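Local coordinates for protein B-agarase (Saccharophagus degradans, PDB 4BQ2) that hydrolyses agarose as a family 50 exo-beta-agarase, probably releasing short sugars from chain ends by cleaving beta-1,4 linkages, at residues L355-N360 and G393-K398; N490-G495 and D580-V585; D498-Q503 and T566-Y571; P519-F524 and E551-V556. All coordinates share one frame; numbering follows the deposited sequence.

Interaction 1 (L355-N360 and G393-K398); sequences LANHYN and GSYLDK
His358 and Tyr395 meet ring against ring, and their contact illustrates how polar bonds that fix one ring help set an oblique aromatic pair. The closest approach between the rings is made by the imidazole carbon between the two nitrogens: His358 CE1 lies 3.5 Å from Tyr395 OH and 3.6 Å from Tyr395 CE2. That CE2 carbon sits in the plane of the imidazole, at its edge. The ring planes are 55° apart with centroids separated by 5.5 Å, so the pair is oblique, neither a stack nor a T-shaped contact. The phenol reaches across because Tyr395 places CG between its backbone N and carbonyl carbon (chi1 50°), which sends the ring off the first turn of its helix toward residues 355-360. The histidine has little freedom to turn, since ND1 is bonded to Ser380 OG and NE2 to Glu384 OE1.

This buried, close-fitting part gives way to a solvent side at Asn357. Its side chain comes close to the hydroxyl end of Tyr395, but the residue itself is exposed to solvent and contributes much less buried surface than the tyrosine does.

Around the contact, helix 378-387 supplies Ser380 and Glu384 and also touches Leu355 and Asn357, while Tyr376 of strand 373-376 packs on His358. The contact thus joins the start of helix 394-410, with Gly393 at the N-cap position, to the 3-10 turn leading into strand 359-362, an outermost strand of a four-stranded antiparallel sheet.

Interaction 2 (N490-G495 and D580-V585); sequences NEKSFG and DQYFKV
The hydroxyl of Tyr582 is hydrogen-bonded to Asp489 OD2, and Lys492, whose side chain runs past the same phenol, adds a long, weak ion pair from its NZ to that carboxylate oxygen. The two sides of the contact thus both approach one carboxylate oxygen, the phenol by a hydrogen bond and the lysine only weakly. The lysine meets the tyrosine through its aliphatic part: Lys492 CD is 3.6 Å from Tyr582 OH, and Lys492 CE is 4.0 Å from Tyr582 CE1. Bends at chi3 and chi4 (78° and 68°) fold the chain back on itself beside the ring.

Residues 490-495 follow strand 483-488, and Glu491 OE2 comes close to Glu652 OE1 from the end of strand 648-652, consistent with the paired acids of a clan GH-A barrel glycosidase. Just beyond, Phe494 makes a T-shaped contact with Tyr582. Its edge points at the phenol face, with planes at 81° and centroids 5.7 Å apart; the leading atom, Phe494 CZ, stands 4.0 Å from Tyr582 CD2, toward the rim. Phe583 continues the aromatic group, its CE2 lying 4.4 Å from Phe494 CZ. Val613 and Ala617 of helix 611-620 pack against Phe494 and Phe583 respectively.

Interaction 3 (D498-Q503 and T566-Y571); sequences DSDKAQ and TLRADY
Arg568 runs straight out from its helix through the first two torsions, both extended, and then bends at chi3 (-52°), which turns its guanidinium toward Asp500. On the other side, Asp500 holds its carboxylate beside its own backbone N, anti to the carbonyl carbon (chi1 -74°), a torsion that points it toward helix 565-593, where the guanidinium arrives. The result is a salt bridge in which two nitrogens serve two oxygens, end-on: Arg568 NH1 to Asp500 OD1 at 2.8 Å, and Arg568 NH2 to Asp500 OD2 at 3.1 Å. Both N-H directions come reasonably close to straight.

The geometry is nevertheless not the flat fork often drawn for such pairs. Both oxygens lie almost in the guanidinium plane, yet the carboxylate is turned 82° against it, so each oxygen is approached from above the carboxylate plane. The bridge lies at the protein surface.

Nearby, Lys501 NZ donates to Lys559 O, in the loop ahead of helix 565-593, and Tyr571 packs on Pro507, Ile508 and Leu511 of helix 505-511. Asp500 opens the short helix 500-503, where a negative charge probably suits the helix dipole. Just before it, Ser499 OG accepts from Ala502 N (2.9 Å). The arrangement is that of a serine N-cap followed by an acidic first-turn residue, here tied by a bidentate salt bridge to the first turn of helix 565-593.

Interaction 4 (P519-F524 and E551-V556); sequences PTRQAF and EFDLGV
Arg521 carries almost the whole contact, reaching from helix 519-532 to the turn that ends helix 549-552, and its guanidinium takes part in three kinds of interaction. Extended at chi1 and bent at chi2 (52°), its chain carries the guanidinium to that turn. The shorter hydrogen bond across the contact runs from Arg521 NH2 to Phe552 O, at 2.8 Å. That carbonyl also accepts from Gly555 N (3.1 Å), the bond that closes the type I turn Phe552-Gly555, and the two donors come from opposite faces of the carbonyl plane. Arg521 NH2 has a second acceptor in Leu511 O, and NE makes a weak bond to Thr510 O.

A salt bridge is the ionic component. Arg521 NH1 lies 3.2 Å from Asp553 OD1, which sits at the edge of the guanidinium near its plane, though the hydrogen bond is weak, bent to 134°. Asp553 is better served by others: OD1 accepts from Ser525 OG, and OD2 pairs with Lys529 NZ.

The aromatic component is a cation-pi contact with Phe552. Arg521 CZ stands 4.5 Å from the ring centroid, off-centre, with the planes 44° apart. Arg521 NH1 comes to 3.4 Å from Phe552 CE2, while NH2 lies over one face of the ring, toward its rim.

The arginine is buried, and its charge is met by one carboxylate, one ring face and carbonyls from the ends of helices 505-511 and 549-552. Since the carbonyl ends of helices carry partial negative charge, this setting would probably stabilise the positive guanidinium away from water.

Read from the N terminus, interaction 1 closes first, a loop of 32 residues that includes helix 378-387 and strand 373-376, and it is finished before the others begin. Interaction 2 then opens the largest loop, from the chain after strand 483-488 to the middle of helix 565-593. Interaction 3 nests inside it, joining helix 500-503 to the start of that same long helix, and interaction 4 nests inside interaction 3, joining helix 519-532 to helix 549-552. None of these loops cross. Interactions 2, 3 and 4 lie about 17 to 20 Å apart between centres, whereas the centre of interaction 1 is about 37 Å or more from each of theirs.

Interaction 1 (L355-N360 and G393-K398)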
loop_
_atom_site.group_PDB
_atom_site.type_symbol
_atom_site.label_atom_id
_atom_site.label_comp_id
_atom_site.label_asym_id
_atom_site.label_seq_id
_atom_site.Cartn_x
_atom_site.Cartn_y
_atom_site.Cartn_z
ATOM N N LEU A 355 -30.926 -7.285 1.464
ATOM C CA LEU A 355 -29.493 -6.934 1.288
ATOM C C LEU A 355 -29.001 -6.785 -0.163
ATOM O O LEU A 355 -27.792 -6.646 -0.407
ATOM C CB LEU A 355 -28.573 -7.848 2.109
ATOM C CG LEU A 355 -28.891 -7.870 3.610
ATOM C CD1 LEU A 355 -28.114 -8.967 4.328
ATOM C CD2 LEU A 355 -28.668 -6.527 4.328
ATOM N N ALA A 356 -29.928 -6.766 -1.127
ATOM C CA ALA A 356 -29.534 -6.632 -2.534
ATOM C C ALA A 356 -29.027 -5.236 -2.907
ATOM O O ALA A 356 -28.364 -5.058 -3.932
ATOM C CB ALA A 356 -30.653 -7.079 -3.474
ATOM N N ASN A 357 -29.278 -4.239 -2.073
ATOM C CA ASN A 357 -28.743 -2.914 -2.395
ATOM C C ASN A 357 -27.215 -2.812 -2.174
ATOM O O ASN A 357 -26.608 -1.769 -2.437
ATOM C CB ASN A 357 -29.492 -1.818 -1.644
ATOM C CG ASN A 357 -29.382 -1.971 -0.150
ATOM O OD1 ASN A 357 -29.885 -2.941 0.438
ATOM N ND2 ASN A 357 -28.690 -1.027 0.479
ATOM N N HIS A 358 -26.586 -3.887 -1.712
ATOM C CA HIS A 358 -25.164 -3.819 -1.417
ATOM C C HIS A 358 -24.319 -4.330 -2.584
ATOM O O HIS A 358 -23.099 -4.426 -2.482
ATOM C CB HIS A 358 -24.840 -4.445 -0.044
ATOM C CG HIS A 358 -25.623 -3.828 1.081
ATOM N ND1 HIS A 358 -25.291 -2.611 1.641
ATOM C CD2 HIS A 358 -26.754 -4.230 1.708
ATOM C CE1 HIS A 358 -26.170 -2.303 2.577
ATOM N NE2 HIS A 358 -27.070 -3.268 2.638
ATOM N N TYR A 359 -24.985 -4.642 -3.695
ATOM C CA TYR A 359 -24.312 -4.877 -4.965
ATOM C C TYR A 359 -23.666 -3.594 -5.493
ATOM O O TYR A 359 -24.129 -2.484 -5.214
ATOM C CB TYR A 359 -25.272 -5.443 -6.002
ATOM C CG TYR A 359 -25.523 -6.931 -5.842
ATOM C CD1 TYR A 359 -24.508 -7.858 -6.088
ATOM C CD2 TYR A 359 -26.790 -7.417 -5.470
ATOM C CE1 TYR A 359 -24.735 -9.222 -5.943
ATOM C CE2 TYR A 359 -27.015 -8.777 -5.325
ATOM C CZ TYR A 359 -25.986 -9.669 -5.572
ATOM O OH TYR A 359 -26.214 -11.027 -5.422
ATOM N N ASN A 360 -22.587 -3.776 -6.244
ATOM C CA ASN A 360 -21.813 -2.697 -6.841
ATOM C C ASN A 360 -21.521 -3.127 -8.278
ATOM O O ASN A 360 -21.642 -4.325 -8.622
ATOM C CB ASN A 360 -20.505 -2.505 -6.044
ATOM C CG ASN A 360 -19.609 -1.398 -6.609
ATOM O OD1 ASN A 360 -20.086 -0.401 -7.153
ATOM N ND2 ASN A 360 -18.299 -1.568 -6.465
ATOM N N GLY A 393 -31.349 3.982 3.993
ATOM C CA GLY A 393 -29.956 4.390 4.078
ATOM C C GLY A 393 -29.554 4.826 5.495
ATOM O O GLY A 393 -28.399 5.247 5.716
ATOM N N SER A 394 -30.458 4.688 6.468
ATOM C CA SER A 394 -30.143 5.169 7.803
ATOM C C SER A 394 -28.894 4.507 8.401
ATOM O O SER A 394 -28.197 5.162 9.165
ATOM C CB SER A 394 -31.315 5.078 8.779
ATOM O OG SER A 394 -31.564 3.744 9.144
ATOM N N TYR A 395 -28.605 3.245 8.052
ATOM C CA TYR A 395 -27.368 2.572 8.573
ATOM C C TYR A 395 -26.076 3.314 8.165
ATOM O O TYR A 395 -25.054 3.195 8.838
ATOM C CB TYR A 395 -27.269 1.081 8.167
ATOM C CG TYR A 395 -27.495 0.887 6.692
ATOM C CD1 TYR A 395 -28.787 0.737 6.194
ATOM C CD2 TYR A 395 -26.431 0.894 5.790
ATOM C CE1 TYR A 395 -29.025 0.621 4.825
ATOM C CE2 TYR A 395 -26.665 0.747 4.419
ATOM C CZ TYR A 395 -27.957 0.619 3.962
ATOM O OH TYR A 395 -28.218 0.485 2.625
ATOM N N LEU A 396 -26.129 4.045 7.052
ATOM C CA LEU A 396 -24.954 4.847 6.608
ATOM C C LEU A 396 -24.758 6.047 7.521
ATOM O O LEU A 396 -23.635 6.358 7.914
ATOM C CB LEU A 396 -25.097 5.312 5.157
ATOM C CG LEU A 396 -25.302 4.160 4.190
ATOM C CD1 LEU A 396 -25.776 4.727 2.864
ATOM C CD2 LEU A 396 -23.998 3.370 4.013
ATOM N N ASP A 397 -25.846 6.754 7.842
ATOM C CA ASP A 397 -25.735 7.846 8.783
ATOM C C ASP A 397 -25.252 7.346 10.159
ATOM O O ASP A 397 -24.405 7.984 10.780
ATOM C CB ASP A 397 -27.059 8.597 8.921
ATOM C CG ASP A 397 -27.456 9.292 7.634
ATOM O OD1 ASP A 397 -26.567 9.614 6.802
ATOM O OD2 ASP A 397 -28.657 9.489 7.442
ATOM N N LYS A 398 -25.800 6.211 10.622
ATOM C CA LYS A 398 -25.345 5.627 11.887
ATOM C C LYS A 398 -23.871 5.209 11.802
ATOM O O LYS A 398 -23.086 5.434 12.749
ATOM C CB LYS A 398 -26.161 4.379 12.232
ATOM C CG LYS A 398 -25.725 3.752 13.553
ATOM C CD LYS A 398 -26.090 4.611 14.758
ATOM C CE LYS A 398 -26.130 3.812 16.079
ATOM N NZ LYS A 398 -26.399 4.785 17.177
#

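Interaction 2 (N490-G495 and D580-V585)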
loop_
_atom_site.group_PDB
_atom_site.type_symbol
_atom_site.label_atom_id
_atom_site.label_comp_id
_atom_site.label_asym_id
_atom_site.label_seq_id
_atom_site.Cartn_x
_atom_site.Cartn_y
_atom_site.Cartn_z
ATOM N N ASN A 490 -1.626 10.256 -5.880
ATOM C CA ASN A 490 -1.139 9.275 -4.947
ATOM C C ASN A 490 -0.219 8.298 -5.665
ATOM O O ASN A 490 -0.613 7.767 -6.730
ATOM C CB ASN A 490 -2.342 8.500 -4.375
ATOM C CG ASN A 490 -1.935 7.372 -3.458
ATOM O OD1 ASN A 490 -1.448 7.631 -2.365
ATOM N ND2 ASN A 490 -2.197 6.111 -3.862
ATOM N N GLU A 491 0.985 8.071 -5.113
ATOM C CA GLU A 491 1.881 7.007 -5.611
ATOM C C GLU A 491 2.048 7.026 -7.141
ATOM O O GLU A 491 1.918 6.007 -7.834
ATOM C CB GLU A 491 1.371 5.639 -5.123
ATOM C CG GLU A 491 1.344 5.537 -3.600
ATOM C CD GLU A 491 1.054 4.132 -3.099
ATOM O OE1 GLU A 491 0.804 3.238 -3.935
ATOM O OE2 GLU A 491 1.090 3.925 -1.859
ATOM N N LYS A 492 2.369 8.204 -7.668
ATOM C CA LYS A 492 2.634 8.354 -9.086
ATOM C C LYS A 492 3.973 7.711 -9.396
ATOM O O LYS A 492 4.884 7.718 -8.571
ATOM C CB LYS A 492 2.628 9.847 -9.475
ATOM C CG LYS A 492 1.311 10.564 -9.102
ATOM C CD LYS A 492 1.169 11.921 -9.824
ATOM C CE LYS A 492 0.733 11.688 -11.273
ATOM N NZ LYS A 492 -0.665 11.143 -11.415
ATOM N N SER A 493 4.082 7.130 -10.582
ATOM C CA SER A 493 5.341 6.502 -11.002
ATOM C C SER A 493 6.354 7.533 -11.512
ATOM O O SER A 493 6.559 7.672 -12.730
ATOM C CB SER A 493 5.060 5.434 -12.067
ATOM O OG SER A 493 4.346 4.331 -11.483
ATOM N N PHE A 494 7.008 8.228 -10.578
ATOM C CA PHE A 494 7.987 9.253 -10.919
ATOM C C PHE A 494 9.354 8.637 -11.255
ATOM O O PHE A 494 10.246 9.327 -11.750
ATOM C CB PHE A 494 8.172 10.239 -9.757
ATOM C CG PHE A 494 7.176 11.339 -9.732
ATOM C CD1 PHE A 494 7.254 12.395 -10.630
ATOM C CD2 PHE A 494 6.167 11.351 -8.759
ATOM C CE1 PHE A 494 6.329 13.436 -10.578
ATOM C CE2 PHE A 494 5.244 12.378 -8.707
ATOM C CZ PHE A 494 5.318 13.423 -9.607
ATOM N N GLY A 495 9.526 7.351 -10.954
ATOM C CA GLY A 495 10.763 6.615 -11.299
ATOM C C GLY A 495 11.176 5.730 -10.131
ATOM O O GLY A 495 11.253 6.208 -9.000
ATOM N N ASP A 580 9.158 19.787 -10.988
ATOM C CA ASP A 580 8.832 21.195 -10.703
ATOM C C ASP A 580 7.532 21.664 -11.364
ATOM O O ASP A 580 6.701 22.317 -10.720
ATOM C CB ASP A 580 9.951 22.115 -11.175
ATOM C CG ASP A 580 11.137 22.161 -10.223
ATOM O OD1 ASP A 580 11.039 21.733 -9.046
ATOM O OD2 ASP A 580 12.201 22.651 -10.666
ATOM N N GLN A 581 7.352 21.301 -12.635
ATOM C CA GLN A 581 6.162 21.697 -13.378
ATOM C C GLN A 581 4.900 21.006 -12.858
ATOM O O GLN A 581 3.815 21.648 -12.793
ATOM C CB GLN A 581 6.368 21.469 -14.890
ATOM C CG GLN A 581 5.165 21.797 -15.761
ATOM C CD GLN A 581 4.800 23.286 -15.847
ATOM O OE1 GLN A 581 5.562 24.174 -15.438
ATOM N NE2 GLN A 581 3.623 23.561 -16.404
ATOM N N TYR A 582 5.026 19.711 -12.506
ATOM C CA TYR A 582 3.912 18.980 -11.901
ATOM C C TYR A 582 3.441 19.723 -10.632
ATOM O O TYR A 582 2.248 20.085 -10.504
ATOM C CB TYR A 582 4.293 17.521 -11.555
ATOM C CG TYR A 582 3.192 16.844 -10.756
ATOM C CD1 TYR A 582 2.084 16.262 -11.393
ATOM C CD2 TYR A 582 3.227 16.834 -9.362
ATOM C CE1 TYR A 582 1.062 15.670 -10.645
ATOM C CE2 TYR A 582 2.202 16.279 -8.617
ATOM C CZ TYR A 582 1.126 15.701 -9.261
ATOM O OH TYR A 582 0.142 15.146 -8.489
ATOM N N PHE A 583 4.380 19.969 -9.707
ATOM C CA PHE A 583 4.038 20.576 -8.408
ATOM C C PHE A 583 3.641 22.036 -8.482
ATOM O O PHE A 583 2.760 22.459 -7.730
ATOM C CB PHE A 583 5.143 20.352 -7.359
ATOM C CG PHE A 583 5.222 18.943 -6.881
ATOM C CD1 PHE A 583 4.202 18.420 -6.088
ATOM C CD2 PHE A 583 6.273 18.097 -7.275
ATOM C CE1 PHE A 583 4.224 17.093 -5.692
ATOM C CE2 PHE A 583 6.314 16.760 -6.850
ATOM C CZ PHE A 583 5.291 16.268 -6.047
ATOM N N LYS A 584 4.240 22.767 -9.426
ATOM C CA LYS A 584 3.868 24.156 -9.740
ATOM C C LYS A 584 2.402 24.227 -10.145
ATOM O O LYS A 584 1.615 25.011 -9.575
ATOM C CB LYS A 584 4.753 24.763 -10.838
ATOM C CG LYS A 584 4.544 26.276 -11.026
ATOM C CD LYS A 584 5.408 26.852 -12.144
ATOM C CE LYS A 584 5.071 28.311 -12.420
ATOM N NZ LYS A 584 5.417 28.715 -13.830
ATOM N N VAL A 585 2.016 23.392 -11.098
ATOM C CA VAL A 585 0.639 23.420 -11.602
ATOM C C VAL A 585 -0.357 22.987 -10.530
ATOM O O VAL A 585 -1.400 23.633 -10.351
ATOM C CB VAL A 585 0.467 22.561 -12.871
ATOM C CG1 VAL A 585 -1.004 22.350 -13.205
ATOM C CG2 VAL A 585 1.150 23.231 -14.033
#

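Interaction 3 (D498-Q503 and T566-Y571)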
loop_
_atom_site.group_PDB
_atom_site.type_symbol
_atom_site.label_atom_id
_atom_site.label_comp_id
_atom_site.label_asym_id
_atom_site.label_seq_id
_atom_site.Cartn_x
_atom_site.Cartn_y
_atom_site.Cartn_z
ATOM N N ASP A 498 15.339 0.883 -8.443
ATOM C CA ASP A 498 16.009 -0.387 -8.736
ATOM C C ASP A 498 17.296 -0.207 -9.529
ATOM O O ASP A 498 18.205 -1.012 -9.408
ATOM C CB ASP A 498 15.113 -1.325 -9.549
ATOM C CG ASP A 498 13.673 -1.339 -9.063
ATOM O OD1 ASP A 498 13.455 -1.375 -7.844
ATOM O OD2 ASP A 498 12.762 -1.326 -9.925
ATOM N N SER A 499 17.352 0.822 -10.360
ATOM C CA SER A 499 18.518 1.049 -11.194
ATOM C C SER A 499 18.514 2.499 -11.599
ATOM O O SER A 499 17.496 3.190 -11.493
ATOM C CB SER A 499 18.492 0.152 -12.437
ATOM O OG SER A 499 17.571 0.655 -13.391
ATOM N N ASP A 500 19.649 2.967 -12.094
ATOM C CA ASP A 500 19.725 4.353 -12.527
ATOM C C ASP A 500 18.804 4.615 -13.731
ATOM O O ASP A 500 18.091 5.630 -13.777
ATOM C CB ASP A 500 21.181 4.774 -12.741
ATOM C CG ASP A 500 21.908 4.973 -11.419
ATOM O OD1 ASP A 500 21.367 5.729 -10.579
ATOM O OD2 ASP A 500 22.997 4.368 -11.216
ATOM N N LYS A 501 18.750 3.662 -14.660
ATOM C CA LYS A 501 17.793 3.766 -15.753
ATOM C C LYS A 501 16.335 3.715 -15.329
ATOM O O LYS A 501 15.482 4.360 -15.983
ATOM C CB LYS A 501 18.058 2.721 -16.827
ATOM C CG LYS A 501 19.339 3.016 -17.610
ATOM C CD LYS A 501 19.510 2.021 -18.731
ATOM C CE LYS A 501 20.868 2.163 -19.388
ATOM N NZ LYS A 501 20.908 1.311 -20.595
ATOM N N ALA A 502 16.038 2.973 -14.256
ATOM C CA ALA A 502 14.658 2.936 -13.732
ATOM C C ALA A 502 14.364 4.287 -13.098
ATOM O O ALA A 502 13.329 4.884 -13.332
ATOM C CB ALA A 502 14.489 1.817 -12.712
ATOM N N GLN A 503 15.293 4.757 -12.292
ATOM C CA GLN A 503 15.141 6.045 -11.608
ATOM C C GLN A 503 14.869 7.204 -12.590
ATOM O O GLN A 503 14.008 8.087 -12.334
ATOM C CB GLN A 503 16.353 6.339 -10.719
ATOM C CG GLN A 503 16.306 7.770 -10.178
ATOM C CD GLN A 503 16.720 7.924 -8.724
ATOM O OE1 GLN A 503 17.536 8.794 -8.411
ATOM N NE2 GLN A 503 16.109 7.139 -7.818
ATOM N N THR A 566 27.543 12.659 -17.782
ATOM C CA THR A 566 26.787 13.687 -18.505
ATOM C C THR A 566 25.326 13.259 -18.646
ATOM O O THR A 566 24.431 14.061 -18.356
ATOM C CB THR A 566 27.399 14.040 -19.896
ATOM O OG1 THR A 566 27.605 12.843 -20.647
ATOM C CG2 THR A 566 28.738 14.740 -19.749
ATOM N N LEU A 567 25.083 12.009 -19.075
ATOM C CA LEU A 567 23.720 11.494 -19.166
ATOM C C LEU A 567 23.006 11.557 -17.816
ATOM O O LEU A 567 21.889 12.066 -17.730
ATOM C CB LEU A 567 23.680 10.057 -19.739
ATOM C CG LEU A 567 23.823 9.942 -21.258
ATOM C CD1 LEU A 567 23.919 8.475 -21.670
ATOM C CD2 LEU A 567 22.670 10.651 -21.982
ATOM N N ARG A 568 23.662 11.127 -16.738
ATOM C CA ARG A 568 23.044 11.283 -15.422
ATOM C C ARG A 568 22.673 12.751 -15.078
ATOM O O ARG A 568 21.548 13.033 -14.616
ATOM C CB ARG A 568 23.944 10.697 -14.333
ATOM C CG ARG A 568 23.312 10.744 -12.967
ATOM C CD ARG A 568 24.284 10.251 -11.890
ATOM N NE ARG A 568 24.841 8.943 -12.244
ATOM C CZ ARG A 568 24.256 7.775 -11.983
ATOM N NH1 ARG A 568 23.087 7.738 -11.340
ATOM N NH2 ARG A 568 24.839 6.641 -12.370
ATOM N N ALA A 569 23.605 13.680 -15.304
ATOM C CA ALA A 569 23.364 15.101 -15.007
ATOM C C ALA A 569 22.162 15.611 -15.791
ATOM O O ALA A 569 21.327 16.356 -15.261
ATOM C CB ALA A 569 24.601 15.941 -15.327
ATOM N N ASP A 570 22.071 15.195 -17.044
ATOM C CA ASP A 570 20.977 15.566 -17.923
ATOM C C ASP A 570 19.643 14.948 -17.513
ATOM O O ASP A 570 18.593 15.637 -17.529
ATOM C CB ASP A 570 21.313 15.242 -19.390
ATOM C CG ASP A 570 22.394 16.175 -19.961
ATOM O OD1 ASP A 570 22.585 17.271 -19.402
ATOM O OD2 ASP A 570 23.040 15.817 -20.967
ATOM N N TYR A 571 19.661 13.666 -17.163
ATOM C CA TYR A 571 18.422 13.031 -16.723
ATOM C C TYR A 571 17.956 13.683 -15.424
ATOM O O TYR A 571 16.762 13.937 -15.261
ATOM C CB TYR A 571 18.612 11.544 -16.485
ATOM C CG TYR A 571 18.986 10.703 -17.683
ATOM C CD1 TYR A 571 18.745 11.134 -18.993
ATOM C CD2 TYR A 571 19.559 9.439 -17.492
ATOM C CE1 TYR A 571 19.054 10.320 -20.069
ATOM C CE2 TYR A 571 19.901 8.632 -18.561
ATOM C CZ TYR A 571 19.648 9.081 -19.848
ATOM O OH TYR A 571 19.979 8.281 -20.911
#

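Interaction 4 (P519-F524 and E551-V556)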
loop_
_atom_site.group_PDB
_atom_site.type_symbol
_atom_site.label_atom_id
_atom_site.label_comp_id
_atom_site.label_asym_id
_atom_site.label_seq_id
_atom_site.Cartn_x
_atom_site.Cartn_y
_atom_site.Cartn_z
ATOM N N PRO A 519 4.431 18.195 -25.330
ATOM C CA PRO A 519 4.866 19.387 -24.599
ATOM C C PRO A 519 6.045 19.154 -23.649
ATOM O O PRO A 519 6.948 19.992 -23.602
ATOM C CB PRO A 519 3.608 19.777 -23.826
ATOM C CG PRO A 519 2.519 19.441 -24.805
ATOM C CD PRO A 519 2.955 18.137 -25.431
ATOM N N THR A 520 6.050 18.044 -22.910
ATOM C CA THR A 520 7.148 17.774 -21.955
ATOM C C THR A 520 8.466 17.554 -22.734
ATOM O O THR A 520 9.542 17.960 -22.294
ATOM C CB THR A 520 6.810 16.567 -21.013
ATOM O OG1 THR A 520 5.780 16.938 -20.063
ATOM C CG2 THR A 520 8.013 16.123 -20.247
ATOM N N ARG A 521 8.372 16.921 -23.891
ATOM C CA ARG A 521 9.575 16.720 -24.746
ATOM C C ARG A 521 10.071 18.069 -25.286
ATOM O O ARG A 521 11.288 18.329 -25.313
ATOM C CB ARG A 521 9.311 15.721 -25.873
ATOM C CG ARG A 521 10.511 15.422 -26.810
ATOM C CD ARG A 521 11.762 15.018 -26.055
ATOM N NE ARG A 521 12.741 14.257 -26.867
ATOM C CZ ARG A 521 13.572 14.778 -27.771
ATOM N NH1 ARG A 521 13.521 16.058 -28.085
ATOM N NH2 ARG A 521 14.434 13.996 -28.401
ATOM N N GLN A 522 9.140 18.946 -25.656
ATOM C CA GLN A 522 9.524 20.309 -26.061
ATOM C C GLN A 522 10.244 21.024 -24.922
ATOM O O GLN A 522 11.272 21.703 -25.140
ATOM C CB GLN A 522 8.316 21.127 -26.525
ATOM C CG GLN A 522 7.654 20.567 -27.784
ATOM C CD GLN A 522 6.209 20.993 -27.941
ATOM O OE1 GLN A 522 5.784 21.987 -27.368
ATOM N NE2 GLN A 522 5.444 20.243 -28.721
ATOM N N ALA A 523 9.714 20.892 -23.705
ATOM C CA ALA A 523 10.374 21.515 -22.556
ATOM C C ALA A 523 11.777 20.919 -22.376
ATOM O O ALA A 523 12.727 21.663 -22.142
ATOM C CB ALA A 523 9.552 21.301 -21.285
ATOM N N PHE A 524 11.908 19.593 -22.482
ATOM C CA PHE A 524 13.222 18.946 -22.247
ATOM C C PHE A 524 14.227 19.396 -23.306
ATOM O O PHE A 524 15.382 19.693 -22.983
ATOM C CB PHE A 524 13.165 17.411 -22.277
ATOM C CG PHE A 524 12.499 16.779 -21.093
ATOM C CD1 PHE A 524 12.105 17.526 -20.002
ATOM C CD2 PHE A 524 12.322 15.380 -21.046
ATOM C CE1 PHE A 524 11.510 16.912 -18.902
ATOM C CE2 PHE A 524 11.740 14.760 -19.945
ATOM C CZ PHE A 524 11.323 15.541 -18.872
ATOM N N GLU A 551 17.249 16.538 -35.970
ATOM C CA GLU A 551 17.312 15.079 -35.783
ATOM C C GLU A 551 17.154 14.700 -34.305
ATOM O O GLU A 551 16.494 13.716 -33.958
ATOM C CB GLU A 551 18.611 14.478 -36.335
ATOM C CG GLU A 551 18.569 12.954 -36.417
ATOM C CD GLU A 551 19.766 12.329 -37.147
ATOM O OE1 GLU A 551 20.890 12.892 -37.125
ATOM O OE2 GLU A 551 19.569 11.255 -37.748
ATOM N N PHE A 552 17.782 15.477 -33.427
ATOM C CA PHE A 552 17.609 15.262 -31.998
ATOM C C PHE A 552 16.109 15.301 -31.645
ATOM O O PHE A 552 15.612 14.453 -30.878
ATOM C CB PHE A 552 18.351 16.333 -31.202
ATOM C CG PHE A 552 18.046 16.287 -29.741
ATOM C CD1 PHE A 552 18.721 15.401 -28.914
ATOM C CD2 PHE A 552 17.039 17.083 -29.208
ATOM C CE1 PHE A 552 18.434 15.339 -27.563
ATOM C CE2 PHE A 552 16.737 17.020 -27.852
ATOM C CZ PHE A 552 17.443 16.151 -27.032
ATOM N N ASP A 553 15.401 16.272 -32.219
ATOM C CA ASP A 553 13.961 16.464 -31.951
ATOM C C ASP A 553 13.023 15.453 -32.591
ATOM O O ASP A 553 11.793 15.581 -32.465
ATOM C CB ASP A 553 13.525 17.889 -32.276
ATOM C CG ASP A 553 14.002 18.895 -31.223
ATOM O OD1 ASP A 553 14.242 18.497 -30.048
ATOM O OD2 ASP A 553 14.146 20.086 -31.572
ATOM N N LEU A 554 13.592 14.449 -33.263
ATOM C CA LEU A 554 12.810 13.294 -33.736
ATOM C C LEU A 554 12.673 12.224 -32.664
ATOM O O LEU A 554 11.899 11.288 -32.820
ATOM C CB LEU A 554 13.461 12.638 -34.966
ATOM C CG LEU A 554 13.688 13.476 -36.221
ATOM C CD1 LEU A 554 14.595 12.690 -37.167
ATOM C CD2 LEU A 554 12.375 13.863 -36.884
ATOM N N GLY A 555 13.439 12.352 -31.584
ATOM C CA GLY A 555 13.504 11.307 -30.586
ATOM C C GLY A 555 14.822 10.569 -30.684
ATOM O O GLY A 555 15.269 10.215 -31.768
ATOM N N VAL A 556 15.438 10.337 -29.535
ATOM C CA VAL A 556 16.752 9.700 -29.443
ATOM C C VAL A 556 16.651 8.582 -28.413
ATOM O O VAL A 556 16.185 8.819 -27.279
ATOM C CB VAL A 556 17.811 10.701 -28.934
ATOM C CG1 VAL A 556 19.122 9.987 -28.581
ATOM C CG2 VAL A 556 18.012 11.827 -29.939
#